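Local structure of aldehyde dehydrogenase (Listeria monocytogenes, 3K9D) at residues A[13-18]-A[187-192]; A[221-226]-A[363-368]; A[256-261]-A[348-353]. The protein probably oxidises aldehyde or oxo groups with NAD or NADP as acceptor, as a member of the aldehyde dehydrogenase family. All coordinates share one frame; numbering follows the deposited sequence.

Overall arrangement
Contact 1 packs helix 6-28 on the turn that leads from helix 180-188 into strand 192-197 of the mixed sheet, part of what is, as in relatives, probably the Rossmann-like cofactor-binding domain. Contacts 2 and 3 share the parallel sheet of the other half, probably the catalytic domain, which in relatives carries the nucleophilic cysteine. Contact 1 lies on the far side of the chain's centre, about 38 Å from contact 2 and 48 Å from contact 3, centre to centre. The centres of contacts 2 and 3 are about 11 Å apart: strands 223-226 and 256-260 are neighbours, Ala224 N lying 2.9 Å from Ser256 O, and strand 346-352 leads into helix 355-368.

Contact 1 (A[13-18]-A[187-192]); sequences EVRNLI and MKHKDT
Arg15 meets His189 with the aliphatic part of its side chain: CG lies near the plane of the imidazole, at the ring edge, 4.2 Å from CD2. Beyond CG the chain leads away from the ring, and NE bonds to Gln185 OE1 on helix 180-188. Ile18, further along the same helix, makes most of the contact. Its CG1 lies beside the backbone N and its CG2 anti to it (chi1 -74°), and both branches meet His189. CG2 sits over one face of His189, 4.1 Å from the ring centroid and 27° off the normal, a CH-pi contact, and also touches CB of Asp191 at 3.6 Å. CD1, at the end of the other branch, reaches CB of His189 at 3.6 Å and OG1 of Thr192 at 3.4 Å; that hydroxyl is bonded to Leu186 O. The imidazole that Ile18 covers is steadied from within its own turn, because Asp191 N donates to His189 ND1 over 3.1 Å at 164°. ND1 therefore acts as an acceptor, consistent with a neutral ring protonated on NE2. His189 is the first residue to leave helical geometry after helix 180-188, and the turn leads directly to strand 192-197. The N-terminal helix 6-28 thus packs on a helix-to-strand connection of a Rossmann-like alpha/beta fold.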
ATOM      1  N   GLU A  13     -10.927 -14.812  21.553  1.00 15.73           N
ATOM      2  CA  GLU A  13     -12.071 -14.420  20.735  1.00 13.63           C
ATOM      3  C   GLU A  13     -11.640 -14.002  19.345  1.00 11.78           C
ATOM      4  O   GLU A  13     -12.212 -14.430  18.356  1.00 21.38           O
ATOM      5  CB  GLU A  13     -12.837 -13.285  21.394  1.00 13.47           C
ATOM      6  CG  GLU A  13     -14.267 -13.182  20.902  1.00 22.83           C
ATOM      7  CD  GLU A  13     -14.860 -11.805  21.094  1.00 29.37           C
ATOM      8  OE1 GLU A  13     -14.261 -10.970  21.815  1.00 12.61           O
ATOM      9  OE2 GLU A  13     -15.934 -11.564  20.512  1.00 24.51           O
ATOM     10  N   VAL A  14     -10.612 -13.163  19.296  1.00 19.40           N
ATOM     11  CA  VAL A  14     -10.051 -12.633  18.062  1.00 21.08           C
ATOM     12  C   VAL A  14      -9.526 -13.732  17.108  1.00 20.15           C
ATOM     13  O   VAL A  14      -9.815 -13.710  15.912  1.00 15.10           O
ATOM     14  CB  VAL A  14      -8.978 -11.583  18.414  1.00 17.85           C
ATOM     15  CG1 VAL A  14      -8.148 -11.235  17.227  1.00 16.76           C
ATOM     16  CG2 VAL A  14      -9.656 -10.340  18.977  1.00 14.25           C
ATOM     17  N   ARG A  15      -8.777 -14.689  17.645  1.00 18.06           N
ATOM     18  CA  ARG A  15      -8.376 -15.889  16.895  1.00 20.77           C
ATOM     19  C   ARG A  15      -9.573 -16.712  16.360  1.00 16.99           C
ATOM     20  O   ARG A  15      -9.527 -17.186  15.233  1.00 20.92           O
ATOM     21  CB  ARG A  15      -7.481 -16.778  17.756  1.00 21.86           C
ATOM     22  CG  ARG A  15      -6.194 -16.114  18.233  1.00 17.95           C
ATOM     23  CD  ARG A  15      -5.344 -17.116  18.982  1.00 17.70           C
ATOM     24  NE  ARG A  15      -4.247 -16.508  19.728  1.00 16.36           N
ATOM     25  CZ  ARG A  15      -3.492 -17.158  20.618  1.00 15.71           C
ATOM     26  NH1 ARG A  15      -3.730 -18.427  20.899  1.00 11.56           N
ATOM     27  NH2 ARG A  15      -2.499 -16.531  21.243  1.00 14.26           N
ATOM     28  N   ASN A  16     -10.636 -16.849  17.152  1.00 17.14           N
ATOM     29  CA  ASN A  16     -11.865 -17.525  16.694  1.00 19.53           C
ATOM     30  C   ASN A  16     -12.546 -16.742  15.569  1.00 15.53           C
ATOM     31  O   ASN A  16     -12.893 -17.305  14.536  1.00 18.36           O
ATOM     32  CB  ASN A  16     -12.852 -17.750  17.848  1.00 18.41           C
ATOM     33  CG  ASN A  16     -12.306 -18.673  18.924  1.00 19.42           C
ATOM     34  OD1 ASN A  16     -11.462 -19.526  18.663  1.00 19.92           O
ATOM     35  ND2 ASN A  16     -12.798 -18.507  20.143  1.00 17.92           N
ATOM     36  N   LEU A  17     -12.703 -15.442  15.785  1.00 15.82           N
ATOM     37  CA  LEU A  17     -13.275 -14.518  14.805  1.00 18.49           C
ATOM     38  C   LEU A  17     -12.520 -14.461  13.473  1.00 14.63           C
ATOM     39  O   LEU A  17     -13.132 -14.451  12.414  1.00 20.94           O
ATOM     40  CB  LEU A  17     -13.384 -13.106  15.417  1.00 16.89           C
ATOM     41  CG  LEU A  17     -14.397 -12.925  16.560  1.00 16.31           C
ATOM     42  CD1 LEU A  17     -14.272 -11.542  17.174  1.00 17.50           C
ATOM     43  CD2 LEU A  17     -15.807 -13.172  16.090  1.00 20.02           C
ATOM     44  N   ILE A  18     -11.191 -14.421  13.535  1.00 14.82           N
ATOM     45  CA  ILE A  18     -10.355 -14.470  12.332  1.00 19.62           C
ATOM     46  C   ILE A  18     -10.508 -15.813  11.576  1.00 18.35           C
ATOM     47  O   ILE A  18     -10.673 -15.826  10.353  1.00 15.17           O
ATOM     48  CB  ILE A  18      -8.873 -14.157  12.677  1.00 15.66           C
ATOM     49  CG1 ILE A  18      -8.705 -12.664  12.954  1.00 22.71           C
ATOM     50  CG2 ILE A  18      -7.921 -14.595  11.556  1.00 14.87           C
ATOM     51  CD1 ILE A  18      -7.434 -12.346  13.659  1.00 11.19           C
ATOM     52  N   MET A 187      -4.419  -7.306  14.707  1.00 10.98           N
ATOM     53  CA  MET A 187      -3.522  -6.667  13.772  1.00 14.47           C
ATOM     54  C   MET A 187      -2.356  -7.596  13.396  1.00 13.56           C
ATOM     55  O   MET A 187      -1.980  -7.643  12.233  1.00 15.00           O
ATOM     56  CB  MET A 187      -2.975  -5.334  14.333  1.00 14.47           C
ATOM     57  CG  MET A 187      -3.999  -4.189  14.460  1.00 14.72           C
ATOM     58  SD  MET A 187      -3.264  -2.618  14.994  1.00 14.12           S
ATOM     59  CE  MET A 187      -2.469  -3.110  16.519  1.00  9.63           C
ATOM     60  N   LYS A 188      -1.787  -8.299  14.379  1.00 12.44           N
ATOM     61  CA  LYS A 188      -0.572  -9.136  14.167  1.00 18.43           C
ATOM     62  C   LYS A 188      -0.810 -10.503  13.523  1.00 22.85           C
ATOM     63  O   LYS A 188       0.109 -11.068  12.920  1.00 19.20           O
ATOM     64  CB  LYS A 188       0.229  -9.317  15.467  1.00 16.44           C
ATOM     65  CG  LYS A 188       1.054  -8.085  15.877  1.00 25.89           C
ATOM     66  CD  LYS A 188       1.844  -8.322  17.163  1.00 39.52           C
ATOM     67  CE  LYS A 188       2.665  -7.092  17.577  1.00 46.54           C
ATOM     68  NZ  LYS A 188       3.931  -6.911  16.803  1.00 43.26           N
ATOM     69  N   HIS A 189      -2.027 -11.032  13.648  1.00 15.55           N
ATOM     70  CA  HIS A 189      -2.368 -12.367  13.135  1.00 21.07           C
ATOM     71  C   HIS A 189      -1.986 -12.610  11.676  1.00 18.73           C
ATOM     72  O   HIS A 189      -2.126 -11.729  10.831  1.00 18.64           O
ATOM     73  CB  HIS A 189      -3.856 -12.650  13.308  1.00 16.98           C
ATOM     74  CG  HIS A 189      -4.165 -14.094  13.540  1.00 24.26           C
ATOM     75  ND1 HIS A 189      -4.288 -15.007  12.514  1.00 22.90           N
ATOM     76  CD2 HIS A 189      -4.353 -14.790  14.686  1.00 18.04           C
ATOM     77  CE1 HIS A 189      -4.554 -16.199  13.016  1.00 23.38           C
ATOM     78  NE2 HIS A 189      -4.597 -16.096  14.332  1.00 27.03           N
ATOM     79  N   LYS A 190      -1.502 -13.821  11.409  1.00 23.00           N
ATOM     80  CA  LYS A 190      -1.077 -14.267  10.084  1.00 20.58           C
ATOM     81  C   LYS A 190      -2.222 -14.284   9.051  1.00 21.49           C
ATOM     82  O   LYS A 190      -2.024 -13.962   7.873  1.00 17.64           O
ATOM     83  CB  LYS A 190      -0.455 -15.664  10.221  1.00 25.31           C
ATOM     84  CG  LYS A 190       0.180 -16.220   8.963  1.00 38.96           C
ATOM     85  CD  LYS A 190       0.183 -17.746   8.983  1.00 47.59           C
ATOM     86  CE  LYS A 190      -0.115 -18.312   7.599  1.00 42.75           C
ATOM     87  NZ  LYS A 190       0.760 -17.715   6.540  1.00 34.50           N
ATOM     88  N   ASP A 191      -3.421 -14.638   9.512  1.00 17.69           N
ATOM     89  CA  ASP A 191      -4.596 -14.747   8.645  1.00 18.06           C
ATOM     90  C   ASP A 191      -5.322 -13.423   8.357  1.00 27.45           C
ATOM     91  O   ASP A 191      -6.144 -13.330   7.420  1.00 19.31           O
ATOM     92  CB  ASP A 191      -5.521 -15.846   9.174  1.00 17.16           C
ATOM     93  CG  ASP A 191      -4.883 -17.205   9.082  1.00 29.41           C
ATOM     94  OD1 ASP A 191      -4.154 -17.422   8.093  1.00 26.46           O
ATOM     95  OD2 ASP A 191      -5.090 -18.054   9.979  1.00 24.66           O
ATOM     96  N   THR A 192      -4.976 -12.398   9.142  1.00 22.37           N
ATOM     97  CA  THR A 192      -5.330 -11.010   8.844  1.00 25.72           C
ATOM     98  C   THR A 192      -4.518 -10.489   7.654  1.00 20.11           C
ATOM     99  O   THR A 192      -3.285 -10.431   7.710  1.00 20.67           O
ATOM    100  CB  THR A 192      -5.101 -10.115  10.081  1.00 23.96           C
ATOM    101  OG1 THR A 192      -5.865 -10.639  11.179  1.00 14.21           O
ATOM    102  CG2 THR A 192      -5.512  -8.663   9.802  1.00 18.78           C
TER

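Contact 2 (A[221-226]-A[363-368]); sequences NGPAFI and MDILYH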
ATOM      1  N   ASN A 221      -6.013  18.567  10.267  1.00 14.79           N
ATOM      2  CA  ASN A 221      -5.758  19.873  10.875  1.00 18.27           C
ATOM      3  C   ASN A 221      -5.917  20.987   9.840  1.00 17.96           C
ATOM      4  O   ASN A 221      -5.156  21.943   9.816  1.00 17.85           O
ATOM      5  CB  ASN A 221      -4.377  19.867  11.535  1.00 16.59           C
ATOM      6  CG  ASN A 221      -4.134  21.074  12.422  1.00 22.30           C
ATOM      7  OD1 ASN A 221      -5.058  21.624  13.035  1.00 18.10           O
ATOM      8  ND2 ASN A 221      -2.886  21.496  12.488  1.00 19.33           N
ATOM      9  N   GLY A 222      -6.950  20.858   9.003  1.00 16.18           N
ATOM     10  CA  GLY A 222      -7.029  21.624   7.774  1.00 19.88           C
ATOM     11  C   GLY A 222      -7.327  23.098   7.944  1.00 21.17           C
ATOM     12  O   GLY A 222      -8.358  23.443   8.521  1.00 18.36           O
ATOM     13  N   PRO A 223      -6.414  23.973   7.461  1.00 17.83           N
ATOM     14  CA  PRO A 223      -6.746  25.399   7.335  1.00 19.76           C
ATOM     15  C   PRO A 223      -7.819  25.637   6.276  1.00 20.33           C
ATOM     16  O   PRO A 223      -7.908  24.873   5.291  1.00 17.28           O
ATOM     17  CB  PRO A 223      -5.420  26.044   6.884  1.00 14.69           C
ATOM     18  CG  PRO A 223      -4.358  25.039   7.221  1.00 15.88           C
ATOM     19  CD  PRO A 223      -5.033  23.700   7.021  1.00 15.09           C
ATOM     20  N   ALA A 224      -8.634  26.672   6.483  1.00 17.76           N
ATOM     21  CA  ALA A 224      -9.570  27.154   5.449  1.00 17.08           C
ATOM     22  C   ALA A 224      -9.181  28.565   5.063  1.00 16.70           C
ATOM     23  O   ALA A 224      -9.399  29.499   5.827  1.00 17.64           O
ATOM     24  CB  ALA A 224     -11.004  27.127   5.948  1.00 19.42           C
ATOM     25  N   PHE A 225      -8.598  28.710   3.879  1.00 19.76           N
ATOM     26  CA  PHE A 225      -8.149  30.014   3.381  1.00 15.37           C
ATOM     27  C   PHE A 225      -9.292  30.675   2.582  1.00 19.63           C
ATOM     28  O   PHE A 225      -9.635  30.258   1.475  1.00 17.27           O
ATOM     29  CB  PHE A 225      -6.842  29.859   2.564  1.00 14.97           C
ATOM     30  CG  PHE A 225      -6.338  31.136   1.908  1.00 15.73           C
ATOM     31  CD1 PHE A 225      -6.477  32.375   2.516  1.00 15.10           C
ATOM     32  CD2 PHE A 225      -5.700  31.074   0.675  1.00 10.33           C
ATOM     33  CE1 PHE A 225      -6.025  33.526   1.894  1.00 21.41           C
ATOM     34  CE2 PHE A 225      -5.226  32.219   0.047  1.00 23.14           C
ATOM     35  CZ  PHE A 225      -5.397  33.452   0.659  1.00 20.20           C
ATOM     36  N   ILE A 226      -9.909  31.687   3.180  1.00 20.62           N
ATOM     37  CA  ILE A 226     -10.886  32.477   2.448  1.00 16.22           C
ATOM     38  C   ILE A 226     -10.062  33.537   1.742  1.00 16.33           C
ATOM     39  O   ILE A 226      -9.654  34.533   2.352  1.00 17.55           O
ATOM     40  CB  ILE A 226     -11.926  33.148   3.367  1.00 15.81           C
ATOM     41  CG1 ILE A 226     -12.597  32.132   4.291  1.00 15.47           C
ATOM     42  CG2 ILE A 226     -12.944  33.910   2.536  1.00 12.26           C
ATOM     43  CD1 ILE A 226     -13.571  32.782   5.315  1.00 17.69           C
ATOM     44  N   MET A 363       1.288  25.752   4.919  1.00 21.86           N
ATOM     45  CA  MET A 363       2.353  24.727   4.917  1.00 17.65           C
ATOM     46  C   MET A 363       2.983  24.542   6.305  1.00 17.68           C
ATOM     47  O   MET A 363       3.185  23.404   6.739  1.00 20.22           O
ATOM     48  CB  MET A 363       3.445  25.035   3.872  1.00 18.53           C
ATOM     49  CG  MET A 363       2.966  25.017   2.421  1.00 25.23           C
ATOM     50  SD  MET A 363       4.246  25.189   1.134  1.00 17.93           S
ATOM     51  CE  MET A 363       5.026  26.712   1.603  1.00 17.35           C
ATOM     52  N   ASP A 364       3.240  25.653   6.999  1.00 15.70           N
ATOM     53  CA  ASP A 364       3.805  25.663   8.372  1.00 22.79           C
ATOM     54  C   ASP A 364       2.889  24.981   9.397  1.00 21.35           C
ATOM     55  O   ASP A 364       3.357  24.216  10.257  1.00 23.48           O
ATOM     56  CB  ASP A 364       4.108  27.106   8.823  1.00 16.59           C
ATOM     57  CG  ASP A 364       5.179  27.181   9.910  1.00 33.04           C
ATOM     58  OD1 ASP A 364       5.924  26.197  10.097  1.00 35.81           O
ATOM     59  OD2 ASP A 364       5.298  28.236  10.574  1.00 27.48           O
ATOM     60  N   ILE A 365       1.594  25.274   9.297  1.00 13.79           N
ATOM     61  CA  ILE A 365       0.543  24.607  10.071  1.00 22.06           C
ATOM     62  C   ILE A 365       0.588  23.116   9.809  1.00 19.04           C
ATOM     63  O   ILE A 365       0.741  22.321  10.744  1.00 22.39           O
ATOM     64  CB  ILE A 365      -0.887  25.133   9.702  1.00 15.28           C
ATOM     65  CG1 ILE A 365      -1.143  26.522  10.292  1.00  9.62           C
ATOM     66  CG2 ILE A 365      -1.968  24.194  10.195  1.00 15.59           C
ATOM     67  CD1 ILE A 365      -2.336  27.214   9.653  1.00 11.85           C
ATOM     68  N   LEU A 366       0.473  22.751   8.534  1.00 12.98           N
ATOM     69  CA  LEU A 366       0.376  21.356   8.130  1.00 16.04           C
ATOM     70  C   LEU A 366       1.616  20.545   8.466  1.00 20.81           C
ATOM     71  O   LEU A 366       1.500  19.420   8.941  1.00 22.45           O
ATOM     72  CB  LEU A 366       0.018  21.242   6.644  1.00 16.94           C
ATOM     73  CG  LEU A 366      -1.407  21.682   6.250  1.00 16.24           C
ATOM     74  CD1 LEU A 366      -1.477  21.893   4.766  1.00  9.03           C
ATOM     75  CD2 LEU A 366      -2.464  20.669   6.706  1.00 11.14           C
ATOM     76  N   TYR A 367       2.801  21.124   8.270  1.00 18.47           N
ATOM     77  CA  TYR A 367       4.040  20.373   8.545  1.00 21.23           C
ATOM     78  C   TYR A 367       4.239  20.049  10.020  1.00 22.64           C
ATOM     79  O   TYR A 367       4.805  19.011  10.345  1.00 23.57           O
ATOM     80  CB  TYR A 367       5.271  21.046   7.933  1.00 19.89           C
ATOM     81  CG  TYR A 367       5.398  20.813   6.446  1.00 27.00           C
ATOM     82  CD1 TYR A 367       5.314  19.525   5.914  1.00 27.83           C
ATOM     83  CD2 TYR A 367       5.603  21.876   5.571  1.00 33.43           C
ATOM     84  CE1 TYR A 367       5.428  19.308   4.539  1.00 36.87           C
ATOM     85  CE2 TYR A 367       5.706  21.674   4.201  1.00 37.85           C
ATOM     86  CZ  TYR A 367       5.627  20.388   3.692  1.00 36.48           C
ATOM     87  OH  TYR A 367       5.737  20.191   2.334  1.00 36.03           O
ATOM     88  N   HIS A 368       3.737  20.907  10.909  1.00 17.06           N
ATOM     89  CA  HIS A 368       3.678  20.561  12.329  1.00 22.11           C
ATOM     90  C   HIS A 368       2.601  19.515  12.651  1.00 20.24           C
ATOM     91  O   HIS A 368       2.836  18.611  13.436  1.00 18.00           O
ATOM     92  CB  HIS A 368       3.465  21.793  13.190  1.00 11.48           C
ATOM     93  CG  HIS A 368       4.667  22.681  13.276  1.00 22.84           C
ATOM     94  ND1 HIS A 368       4.995  23.584  12.289  1.00 25.38           N
ATOM     95  CD2 HIS A 368       5.598  22.829  14.247  1.00 23.08           C
ATOM     96  CE1 HIS A 368       6.089  24.237  12.640  1.00 31.81           C
ATOM     97  NE2 HIS A 368       6.473  23.801  13.826  1.00 35.97           N
TER
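Asn221 and Pro223, in the chain leading into and along strand 223-226, face one side of helix 355-368, with CA of Asn221 6.9 Å from CA of Leu366 and CA of Pro223 7.8 Å from CA of Ile365. Pro223 meets the helix with the outer part of its ring. Its CG touches both branches of Ile365, 3.8 Å from CD1 and 3.9 Å from CG2, the ring and the isoleucine lying antiparallel, alongside one another. The neighbouring ring atom, Pro223 CD, packs 4.0 Å from CD2 of Leu366. Asn221 comes at Ile365 from another direction, crossing it at about a right angle. Its CG is anti to the backbone N (chi1 -169°), and ND2 comes within 3.7 Å of Ile365 CG2. This buried amide nitrogen donates to the carbonyls of Ser339 and Glu369, the latter just beyond the end of the helix. No hydrogen bond joins the two segments themselves. The contact is therefore held by dispersion and by exclusion of water between proline, isoleucine and leucine, while the ND2 of Asn221 is bonded to main-chain oxygens outside the two segments.

Contact 3 (A[256-261]-A[348-353]); sequences SVVVER and AFYTAE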
ATOM      1  N   SER A 256      -8.654  25.874  11.348  1.00 13.82           N
ATOM      2  CA  SER A 256      -8.321  27.285  11.378  1.00 15.58           C
ATOM      3  C   SER A 256      -8.958  27.992  10.187  1.00 21.86           C
ATOM      4  O   SER A 256      -9.307  27.348   9.182  1.00 18.26           O
ATOM      5  CB  SER A 256      -6.794  27.511  11.406  1.00 15.07           C
ATOM      6  OG  SER A 256      -6.149  26.993  10.260  1.00 19.49           O
ATOM      7  N   VAL A 257      -9.147  29.305  10.342  1.00 20.56           N
ATOM      8  CA  VAL A 257      -9.491  30.186   9.247  1.00 18.65           C
ATOM      9  C   VAL A 257      -8.293  31.106   8.988  1.00 14.84           C
ATOM     10  O   VAL A 257      -7.743  31.700   9.898  1.00 25.06           O
ATOM     11  CB  VAL A 257     -10.800  31.013   9.503  1.00 16.40           C
ATOM     12  CG1 VAL A 257     -11.144  31.860   8.277  1.00 16.34           C
ATOM     13  CG2 VAL A 257     -11.983  30.098   9.839  1.00 15.84           C
ATOM     14  N   VAL A 258      -7.874  31.175   7.737  1.00 15.52           N
ATOM     15  CA  VAL A 258      -6.812  32.067   7.322  1.00 15.58           C
ATOM     16  C   VAL A 258      -7.460  33.079   6.369  1.00 13.86           C
ATOM     17  O   VAL A 258      -8.145  32.684   5.451  1.00 11.94           O
ATOM     18  CB  VAL A 258      -5.665  31.292   6.593  1.00 18.10           C
ATOM     19  CG1 VAL A 258      -4.567  32.256   6.123  1.00 14.33           C
ATOM     20  CG2 VAL A 258      -5.061  30.207   7.524  1.00 16.97           C
ATOM     21  N   VAL A 259      -7.269  34.375   6.631  1.00 17.74           N
ATOM     22  CA  VAL A 259      -7.807  35.447   5.780  1.00 18.84           C
ATOM     23  C   VAL A 259      -6.686  36.407   5.423  1.00 19.17           C
ATOM     24  O   VAL A 259      -5.703  36.513   6.161  1.00 16.13           O
ATOM     25  CB  VAL A 259      -8.959  36.273   6.488  1.00 14.43           C
ATOM     26  CG1 VAL A 259      -9.999  35.354   7.069  1.00 20.81           C
ATOM     27  CG2 VAL A 259      -8.406  37.160   7.576  1.00 14.00           C
ATOM     28  N   GLU A 260      -6.832  37.095   4.294  1.00 17.38           N
ATOM     29  CA  GLU A 260      -5.966  38.225   3.957  1.00 18.92           C
ATOM     30  C   GLU A 260      -6.434  39.455   4.733  1.00 15.64           C
ATOM     31  O   GLU A 260      -7.615  39.570   5.065  1.00 20.67           O
ATOM     32  CB  GLU A 260      -5.962  38.491   2.441  1.00 18.32           C
ATOM     33  CG  GLU A 260      -5.119  37.500   1.631  1.00 30.64           C
ATOM     34  CD  GLU A 260      -5.534  37.427   0.175  1.00 32.75           C
ATOM     35  OE1 GLU A 260      -6.668  36.997  -0.107  1.00 25.69           O
ATOM     36  OE2 GLU A 260      -4.730  37.793  -0.700  1.00 27.70           O
ATOM     37  N   ARG A 261      -5.508  40.364   5.030  1.00 15.75           N
ATOM     38  CA  ARG A 261      -5.801  41.561   5.840  1.00 21.66           C
ATOM     39  C   ARG A 261      -6.905  42.436   5.259  1.00 29.09           C
ATOM     40  O   ARG A 261      -7.752  42.941   6.005  1.00 15.78           O
ATOM     41  CB  ARG A 261      -4.542  42.417   6.057  1.00 24.78           C
ATOM     42  CG  ARG A 261      -4.763  43.609   7.006  1.00 20.53           C
ATOM     43  CD  ARG A 261      -3.450  44.247   7.424  1.00 27.83           C
ATOM     44  NE  ARG A 261      -2.553  43.270   8.032  1.00 33.78           N
ATOM     45  CZ  ARG A 261      -2.454  43.041   9.336  1.00 44.43           C
ATOM     46  NH1 ARG A 261      -3.190  43.724  10.200  1.00 34.01           N
ATOM     47  NH2 ARG A 261      -1.617  42.120   9.776  1.00 28.72           N
ATOM     48  N   ALA A 348      -9.213  28.260  15.212  1.00 14.28           N
ATOM     49  CA  ALA A 348      -8.222  29.340  15.135  1.00 10.35           C
ATOM     50  C   ALA A 348      -8.526  30.301  13.998  1.00 14.83           C
ATOM     51  O   ALA A 348      -9.166  29.931  13.018  1.00 16.31           O
ATOM     52  CB  ALA A 348      -6.801  28.765  14.969  1.00 16.09           C
ATOM     53  N   PHE A 349      -8.044  31.536  14.117  1.00 22.15           N
ATOM     54  CA  PHE A 349      -8.224  32.552  13.077  1.00 17.62           C
ATOM     55  C   PHE A 349      -6.908  33.309  12.823  1.00 14.85           C
ATOM     56  O   PHE A 349      -6.441  34.046  13.688  1.00 19.77           O
ATOM     57  CB  PHE A 349      -9.330  33.529  13.486  1.00 14.81           C
ATOM     58  CG  PHE A 349      -9.797  34.435  12.377  1.00 18.84           C
ATOM     59  CD1 PHE A 349     -10.991  34.176  11.710  1.00 20.35           C
ATOM     60  CD2 PHE A 349      -9.060  35.576  12.020  1.00 22.31           C
ATOM     61  CE1 PHE A 349     -11.423  34.995  10.700  1.00 20.17           C
ATOM     62  CE2 PHE A 349      -9.495  36.401  10.996  1.00 20.96           C
ATOM     63  CZ  PHE A 349     -10.679  36.124  10.355  1.00 21.05           C
ATOM     64  N   TYR A 350      -6.326  33.127  11.637  1.00 16.52           N
ATOM     65  CA  TYR A 350      -5.046  33.762  11.284  1.00 17.64           C
ATOM     66  C   TYR A 350      -5.228  34.854  10.239  1.00 12.26           C
ATOM     67  O   TYR A 350      -6.075  34.741   9.345  1.00 18.91           O
ATOM     68  CB  TYR A 350      -4.069  32.752  10.688  1.00 18.24           C
ATOM     69  CG  TYR A 350      -3.577  31.641  11.588  1.00 15.15           C
ATOM     70  CD1 TYR A 350      -2.401  31.788  12.331  1.00 12.61           C
ATOM     71  CD2 TYR A 350      -4.255  30.424  11.655  1.00 18.35           C
ATOM     72  CE1 TYR A 350      -1.917  30.749  13.127  1.00 17.23           C
ATOM     73  CE2 TYR A 350      -3.798  29.387  12.479  1.00 20.40           C
ATOM     74  CZ  TYR A 350      -2.624  29.552  13.199  1.00 18.69           C
ATOM     75  OH  TYR A 350      -2.157  28.530  13.992  1.00 19.53           O
ATOM     76  N   THR A 351      -4.390  35.879  10.327  1.00 17.47           N
ATOM     77  CA  THR A 351      -4.337  36.946   9.330  1.00 18.57           C
ATOM     78  C   THR A 351      -2.963  36.980   8.646  1.00 20.71           C
ATOM     79  O   THR A 351      -1.921  37.054   9.301  1.00 23.77           O
ATOM     80  CB  THR A 351      -4.667  38.313   9.950  1.00 21.17           C
ATOM     81  OG1 THR A 351      -5.883  38.210  10.712  1.00 19.20           O
ATOM     82  CG2 THR A 351      -4.830  39.388   8.860  1.00 17.10           C
ATOM     83  N   ALA A 352      -2.995  36.877   7.322  1.00 14.98           N
ATOM     84  CA  ALA A 352      -1.825  36.962   6.444  1.00 16.25           C
ATOM     85  C   ALA A 352      -1.999  38.191   5.553  1.00 19.86           C
ATOM     86  O   ALA A 352      -3.100  38.741   5.496  1.00 23.76           O
ATOM     87  CB  ALA A 352      -1.735  35.705   5.605  1.00 18.13           C
ATOM     88  N   GLU A 353      -0.940  38.629   4.864  1.00 16.11           N
ATOM     89  CA  GLU A 353      -1.039  39.827   4.026  1.00 22.01           C
ATOM     90  C   GLU A 353      -1.425  39.478   2.592  1.00 24.36           C
ATOM     91  O   GLU A 353      -2.227  40.176   1.979  1.00 23.79           O
ATOM     92  CB  GLU A 353       0.244  40.680   4.032  1.00 17.83           C
ATOM     93  CG  GLU A 353       0.854  41.012   5.396  1.00 33.13           C
ATOM     94  CD  GLU A 353      -0.156  41.484   6.421  1.00 35.34           C
ATOM     95  OE1 GLU A 353      -0.916  42.434   6.125  1.00 24.45           O
ATOM     96  OE2 GLU A 353      -0.176  40.903   7.531  1.00 35.24           O
TER
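Val259 and Phe349 interlock on one face of a parallel strand pair whose axes come within 4.4 Å at 18°. The Phe349 side chain leaves its strand with CG anti to the backbone N (chi1 -168°), leaning toward strand 256-260, where the tip of the ring meets the fork of Val259: CZ lies 3.4 Å from CG1 and 3.7 Å from CG2. The near side of the ring fits against Val257, CD1 being 3.9 Å from Val257 CB, and Val257 O lies over one ring face. On the face of Ser256, Val258 and Tyr350 the fit is made by a ring edge: Ser256 CB presses on the Tyr350 ring in its plane, 3.7 Å from CE2, and Val258 CG2 packs obliquely on Tyr350 CB. The backbone ladder beneath is regular: Val257 and Val259 each donate to one residue of strand 346-352 and accept from another, the bond from Tyr350 N to Val257 O measuring 2.7 Å. At the end of the ladder Arg261 grips Glu353 side-on in a salt bridge. Arg261 NE to Glu353 OE1 is 2.6 Å and Arg261 NH2 to Glu353 OE2 2.9 Å, both on syn lone pairs, with the two planes only 17° apart; Thr351 CG2 lies over one guanidinium face, displaced toward its rim. Helix 261-273 covers the Val257, Val259 and Phe349 face through Phe271, Val267 and Ile268, helix 355-368 covers the Ser256, Val258 and Tyr350 face, and strand 223-226 continues the sheet beyond strand 256-260.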